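Local coordinates for ceramide very long chain fatty acid hydroxylase SCS7 (Saccharomyces cerevisiae, PDB 4ZR1), which hydroxylates, as an endoplasmic reticulum membrane enzyme, the very long chain fatty acids of sphingolipids, probably at C-2 of the acyl chain of dihydroceramides and phytoceramides, at residues A[230-233]-A[234-238]; A[247-250]-A[251-255]. All coordinates share one frame; numbering follows the deposited sequence.

Contact 1 lies at the cytoplasmic end of helix 211-236 and contact 2 on the next helix, 242-256; their centres are 11 Å apart. Both feed one zinc ion, that of chain C: H232 and H236 come from contact 1, H251 and H255 from contact 2, and H177 completes five histidines. H236 NE2 lies 3.1 Å from H251 NE2 and 3.0 Å from H255 NE2, as fits ligands of one metal. Contact 2 also sends H254 to the zinc ion of chain D, which lies 6.2 Å from the zinc of chain C. Away from the metals, K248 NZ probably hydrogen-bonds S238 O at 2.7 Å, tying the loop that follows helix 211-236 to helix 242-256.

Contact 1 of 2, residues A[230-233]-A[234-238]; sequences ECHF and FLHHS. With ZN (zinc ion), chain C; BOG (octyl beta-D-glucopyranoside), chain G; BOG (octyl beta-D-glucopyranoside), chain H.
H232 and H236, one helical turn apart, grip the zinc ion of chain C through their NE2 atoms, at 2.3 Å from H232 NE2 and 2.1 Å from H236 NE2. Different first torsions bring the two rings to one point: CG of H232 is anti to its backbone N (chi1 -174°), whereas CG of H236 is anti to its carbonyl carbon (chi1 -75°). The two imidazole rings meet obliquely. H177, H251 and H255 supply the remaining three ligands of this metal.

Behind the ligands, the backbone fixes where the rings start. F234 N donates to E230 O, and L235 N bonds C231 O at 2.9 Å. F233 O takes two donors: H237 N, in the carbonyl plane, and H236 N, at 3.0 Å and well above it. That forked acceptor ties the chain around H236 back to the preceding turn.

On the far side from the metal, F233, F234 and H237 form an aromatic cluster. The F233 edge meets one face of F234 in a T-shaped pair, planes 85° apart and F233 CD2 3.7 Å from F234 CD1. H237 ND1 sits over one face of F233, toward the rim, 3.7 Å from F233 CE1. Detergent reaches F234 as well: CE2 of F234 lies 3.4 Å from C5' of the chain H octyl glucoside, while the alkyl chain of the chain G molecule runs near F234 CD2. C231 SG meets L235 CG at 4.1 Å, and both side chains face helix 242-256. The H-x-x-x-H-H spacing of H232, H236 and H237 is a histidine box of the sterol desaturase family, set where the fourth transmembrane helix meets the cytoplasmic part of the enzyme.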
# COMPACT_ATOMS: atom_id res chain seq x y z
N GLU A 230 8.52 -3.06 5.07
CA GLU A 230 9.83 -3.45 4.56
C GLU A 230 9.67 -4.58 3.56
O GLU A 230 10.19 -4.52 2.45
CB GLU A 230 10.76 -3.87 5.69
CG GLU A 230 11.08 -2.73 6.62
CD GLU A 230 11.64 -1.52 5.88
OE1 GLU A 230 12.78 -1.58 5.41
OE2 GLU A 230 10.91 -0.52 5.76
N CYS A 231 8.91 -5.60 3.94
CA CYS A 231 8.58 -6.66 3.01
C CYS A 231 7.98 -6.05 1.75
O CYS A 231 8.47 -6.28 0.64
CB CYS A 231 7.62 -7.67 3.64
SG CYS A 231 7.25 -9.07 2.55
N HIS A 232 6.92 -5.26 1.93
CA HIS A 232 6.24 -4.61 0.82
C HIS A 232 7.20 -3.89 -0.11
O HIS A 232 7.13 -4.05 -1.32
CB HIS A 232 5.20 -3.62 1.33
CG HIS A 232 4.36 -3.03 0.25
ND1 HIS A 232 3.62 -1.88 0.42
CD2 HIS A 232 4.14 -3.44 -1.02
CE1 HIS A 232 2.99 -1.60 -0.70
NE2 HIS A 232 3.29 -2.52 -1.60
N PHE A 233 8.11 -3.11 0.47
CA PHE A 233 9.14 -2.44 -0.32
C PHE A 233 9.95 -3.41 -1.17
O PHE A 233 10.07 -3.23 -2.39
CB PHE A 233 10.09 -1.64 0.57
CG PHE A 233 11.03 -0.76 -0.20
CD1 PHE A 233 10.62 0.51 -0.62
CD2 PHE A 233 12.30 -1.20 -0.54
CE1 PHE A 233 11.48 1.32 -1.35
CE2 PHE A 233 13.18 -0.39 -1.27
CZ PHE A 233 12.77 0.87 -1.68
N PHE A 234 10.49 -4.45 -0.55
CA PHE A 234 11.48 -5.26 -1.24
C PHE A 234 10.83 -6.24 -2.21
O PHE A 234 11.49 -6.79 -3.09
CB PHE A 234 12.39 -5.97 -0.22
CG PHE A 234 13.30 -5.01 0.51
CD1 PHE A 234 14.26 -4.29 -0.19
CD2 PHE A 234 13.18 -4.81 1.87
CE1 PHE A 234 15.09 -3.39 0.46
CE2 PHE A 234 14.01 -3.92 2.53
CZ PHE A 234 14.96 -3.21 1.83
N LEU A 235 9.52 -6.40 -2.08
CA LEU A 235 8.76 -7.11 -3.09
C LEU A 235 8.78 -6.37 -4.43
O LEU A 235 8.79 -7.00 -5.49
CB LEU A 235 7.32 -7.30 -2.63
CG LEU A 235 7.04 -8.31 -1.52
CD1 LEU A 235 5.54 -8.49 -1.40
CD2 LEU A 235 7.73 -9.64 -1.82
N HIS A 236 8.79 -5.04 -4.40
CA HIS A 236 8.82 -4.24 -5.62
C HIS A 236 10.23 -3.99 -6.13
O HIS A 236 10.49 -4.05 -7.34
CB HIS A 236 8.13 -2.89 -5.41
CG HIS A 236 6.64 -2.97 -5.36
ND1 HIS A 236 5.87 -3.01 -6.50
CD2 HIS A 236 5.78 -3.01 -4.31
CE1 HIS A 236 4.59 -3.08 -6.15
NE2 HIS A 236 4.52 -3.08 -4.83
N HIS A 237 11.14 -3.69 -5.21
CA HIS A 237 12.44 -3.15 -5.58
C HIS A 237 13.63 -4.07 -5.31
O HIS A 237 14.71 -3.60 -4.93
CB HIS A 237 12.63 -1.81 -4.87
CG HIS A 237 11.69 -0.75 -5.35
ND1 HIS A 237 10.68 -0.24 -4.56
CD2 HIS A 237 11.58 -0.13 -6.55
CE1 HIS A 237 10.01 0.67 -5.25
NE2 HIS A 237 10.53 0.76 -6.45
N SER A 238 13.46 -5.37 -5.52
CA SER A 238 14.53 -6.30 -5.17
C SER A 238 14.37 -7.70 -5.74
O SER A 238 13.27 -8.25 -5.75
CB SER A 238 14.64 -6.40 -3.65
OG SER A 238 15.47 -7.49 -3.29
ZN ZN C . 2.71 -2.90 -3.79
C1 BOG G . 18.09 -7.92 -0.35
O1 BOG G . 16.83 -7.63 0.19
C2 BOG G . 18.06 -7.65 -1.83
O2 BOG G . 17.13 -8.52 -2.43
C3 BOG G . 19.41 -7.89 -2.45
O3 BOG G . 19.40 -7.42 -3.78
C4 BOG G . 20.49 -7.19 -1.65
O4 BOG G . 21.75 -7.64 -2.09
C5 BOG G . 20.32 -7.55 -0.19
O5 BOG G . 19.06 -7.09 0.25
C6 BOG G . 21.42 -6.91 0.63
O6 BOG G . 21.80 -5.68 0.05
C1' BOG G . 16.12 -8.74 0.72
C2' BOG G . 15.16 -8.24 1.78
C3' BOG G . 14.27 -9.36 2.26
C4' BOG G . 13.84 -9.09 3.68
C5' BOG G . 12.87 -7.93 3.73
C6' BOG G . 11.69 -8.32 4.59
C7' BOG G . 11.97 -8.03 6.05
C8' BOG G . 10.72 -8.31 6.84
C1 BOG H . 20.00 -2.43 0.85
O1 BOG H . 20.13 -3.59 1.65
C2 BOG H . 21.36 -1.95 0.38
O2 BOG H . 22.18 -1.67 1.50
C3 BOG H . 21.19 -0.68 -0.42
O3 BOG H . 22.40 -0.32 -1.04
C4 BOG H . 20.13 -0.88 -1.49
O4 BOG H . 19.84 0.37 -2.09
C5 BOG H . 18.88 -1.48 -0.87
O5 BOG H . 19.19 -2.71 -0.26
C6 BOG H . 17.83 -1.71 -1.94
O6 BOG H . 16.89 -0.66 -1.92
C1' BOG H . 18.89 -4.17 2.00
C2' BOG H . 18.77 -4.26 3.51
C3' BOG H . 17.48 -4.99 3.86
C4' BOG H . 17.10 -4.73 5.30
C5' BOG H . 15.58 -4.74 5.41
C6' BOG H . 15.13 -5.31 6.73
C7' BOG H . 14.96 -4.21 7.75
C8' BOG H . 14.18 -4.75 8.94

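Contact 2 of 2, residues A[247-250]-A[251-255]; sequences LKKY and HLEHH. With ZN (zinc ion), chain C; ZN (zinc ion), chain D.
K249 and E253, four residues apart on helix 242-256, are joined by a salt bridge, K249 NZ to E253 OE2 at 3.1 Å; as a hydrogen bond it is weak. The lysine chain runs out extended and bends only at its last torsion (chi4 -45°), which turns NZ back toward the carboxylate. Replacing E253 with an alanine would probably leave K249 NZ without its anionic mate and free the lysine end to swing.

Among backbone bonds, H251 N to L247 O and L252 N to K248 O, both 3.0 Å, are near-straight i to i+4 links, with N-H...O angles of 164° and 160°. E253 N to K249 O is more bent, and Y250 O receives only weak bonds from E253 N and H254 N.

Apolar contact is lighter: K248 and L252 run side by side, with K248 CE 3.9 Å from L252 CD2. K248 NZ hydrogen-bonds the backbone O of S238, and Y250 OH hydrogen-bonds OD2 of D271.

Metal bonds use the following turn. NE2 of H251 and NE2 of H255 bind the zinc of chain C at 2.2 and 2.0 Å, the CD2 of H251 lying at the H255 ring edge. H254 NE2 instead binds the zinc of chain D at 2.1 Å. The H-x-x-H-H histidine box thus splits its three imidazoles between two metals, so that a single turn of helix supplies ligands to both ions of what is likely a catalytic dimetal centre.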
# COMPACT_ATOMS: atom_id res chain seq x y z
N LEU A 247 6.30 -15.02 -3.38
CA LEU A 247 5.46 -14.04 -2.72
C LEU A 247 5.52 -12.75 -3.54
O LEU A 247 4.54 -12.00 -3.65
CB LEU A 247 5.92 -13.81 -1.28
CG LEU A 247 5.11 -12.87 -0.39
CD1 LEU A 247 3.72 -13.42 -0.09
CD2 LEU A 247 5.87 -12.60 0.90
N LYS A 248 6.68 -12.51 -4.15
CA LYS A 248 6.88 -11.39 -5.05
C LYS A 248 5.96 -11.49 -6.27
O LYS A 248 5.37 -10.50 -6.69
CB LYS A 248 8.34 -11.31 -5.51
CG LYS A 248 8.58 -10.19 -6.49
CD LYS A 248 10.06 -9.94 -6.76
CE LYS A 248 10.21 -8.72 -7.65
NZ LYS A 248 11.62 -8.32 -7.84
N LYS A 249 5.86 -12.68 -6.84
CA LYS A 249 5.00 -12.88 -7.99
C LYS A 249 3.55 -12.62 -7.59
O LYS A 249 2.79 -12.01 -8.34
CB LYS A 249 5.15 -14.29 -8.57
CG LYS A 249 4.01 -14.67 -9.52
CD LYS A 249 4.29 -15.94 -10.32
CE LYS A 249 3.00 -16.61 -10.78
NZ LYS A 249 1.99 -16.67 -9.68
N TYR A 250 3.20 -13.06 -6.40
CA TYR A 250 1.83 -12.96 -5.89
C TYR A 250 1.41 -11.51 -5.71
O TYR A 250 0.34 -11.09 -6.17
CB TYR A 250 1.71 -13.71 -4.57
CG TYR A 250 0.31 -13.77 -4.02
CD1 TYR A 250 -0.60 -14.71 -4.47
CD2 TYR A 250 -0.10 -12.89 -3.02
CE1 TYR A 250 -1.87 -14.77 -3.96
CE2 TYR A 250 -1.38 -12.94 -2.50
CZ TYR A 250 -2.26 -13.88 -2.97
OH TYR A 250 -3.54 -13.94 -2.45
N HIS A 251 2.25 -10.73 -5.05
CA HIS A 251 1.91 -9.35 -4.78
C HIS A 251 1.92 -8.50 -6.05
O HIS A 251 1.06 -7.64 -6.25
CB HIS A 251 2.86 -8.74 -3.76
CG HIS A 251 2.63 -7.28 -3.54
ND1 HIS A 251 1.48 -6.80 -2.95
CD2 HIS A 251 3.36 -6.20 -3.88
CE1 HIS A 251 1.53 -5.48 -2.92
NE2 HIS A 251 2.66 -5.09 -3.47
N LEU A 252 2.90 -8.75 -6.91
CA LEU A 252 3.00 -8.03 -8.17
C LEU A 252 1.78 -8.28 -9.05
O LEU A 252 1.38 -7.41 -9.83
CB LEU A 252 4.28 -8.42 -8.91
CG LEU A 252 5.43 -7.42 -8.87
CD1 LEU A 252 5.58 -6.78 -7.51
CD2 LEU A 252 6.72 -8.11 -9.24
N GLU A 253 1.17 -9.45 -8.92
CA GLU A 253 -0.04 -9.73 -9.69
C GLU A 253 -1.22 -8.94 -9.13
O GLU A 253 -2.17 -8.64 -9.85
CB GLU A 253 -0.36 -11.22 -9.70
CG GLU A 253 0.52 -12.03 -10.62
CD GLU A 253 0.12 -13.49 -10.68
OE1 GLU A 253 -0.92 -13.85 -10.06
OE2 GLU A 253 0.83 -14.27 -11.33
N HIS A 254 -1.15 -8.59 -7.85
CA HIS A 254 -2.15 -7.71 -7.26
C HIS A 254 -2.10 -6.34 -7.94
O HIS A 254 -3.10 -5.64 -8.06
CB HIS A 254 -1.93 -7.57 -5.76
CG HIS A 254 -2.70 -6.45 -5.15
ND1 HIS A 254 -4.01 -6.57 -4.74
CD2 HIS A 254 -2.35 -5.16 -4.90
CE1 HIS A 254 -4.43 -5.42 -4.26
NE2 HIS A 254 -3.44 -4.54 -4.35
N HIS A 255 -0.91 -5.98 -8.39
CA HIS A 255 -0.68 -4.73 -9.08
C HIS A 255 -1.00 -4.82 -10.58
O HIS A 255 -1.76 -4.01 -11.11
CB HIS A 255 0.78 -4.30 -8.89
CG HIS A 255 1.05 -3.66 -7.56
ND1 HIS A 255 0.66 -2.38 -7.26
CD2 HIS A 255 1.67 -4.14 -6.45
CE1 HIS A 255 1.02 -2.09 -6.02
NE2 HIS A 255 1.64 -3.14 -5.51
ZN ZN C . 2.71 -2.90 -3.79
ZN ZN D . -3.47 -2.67 -3.29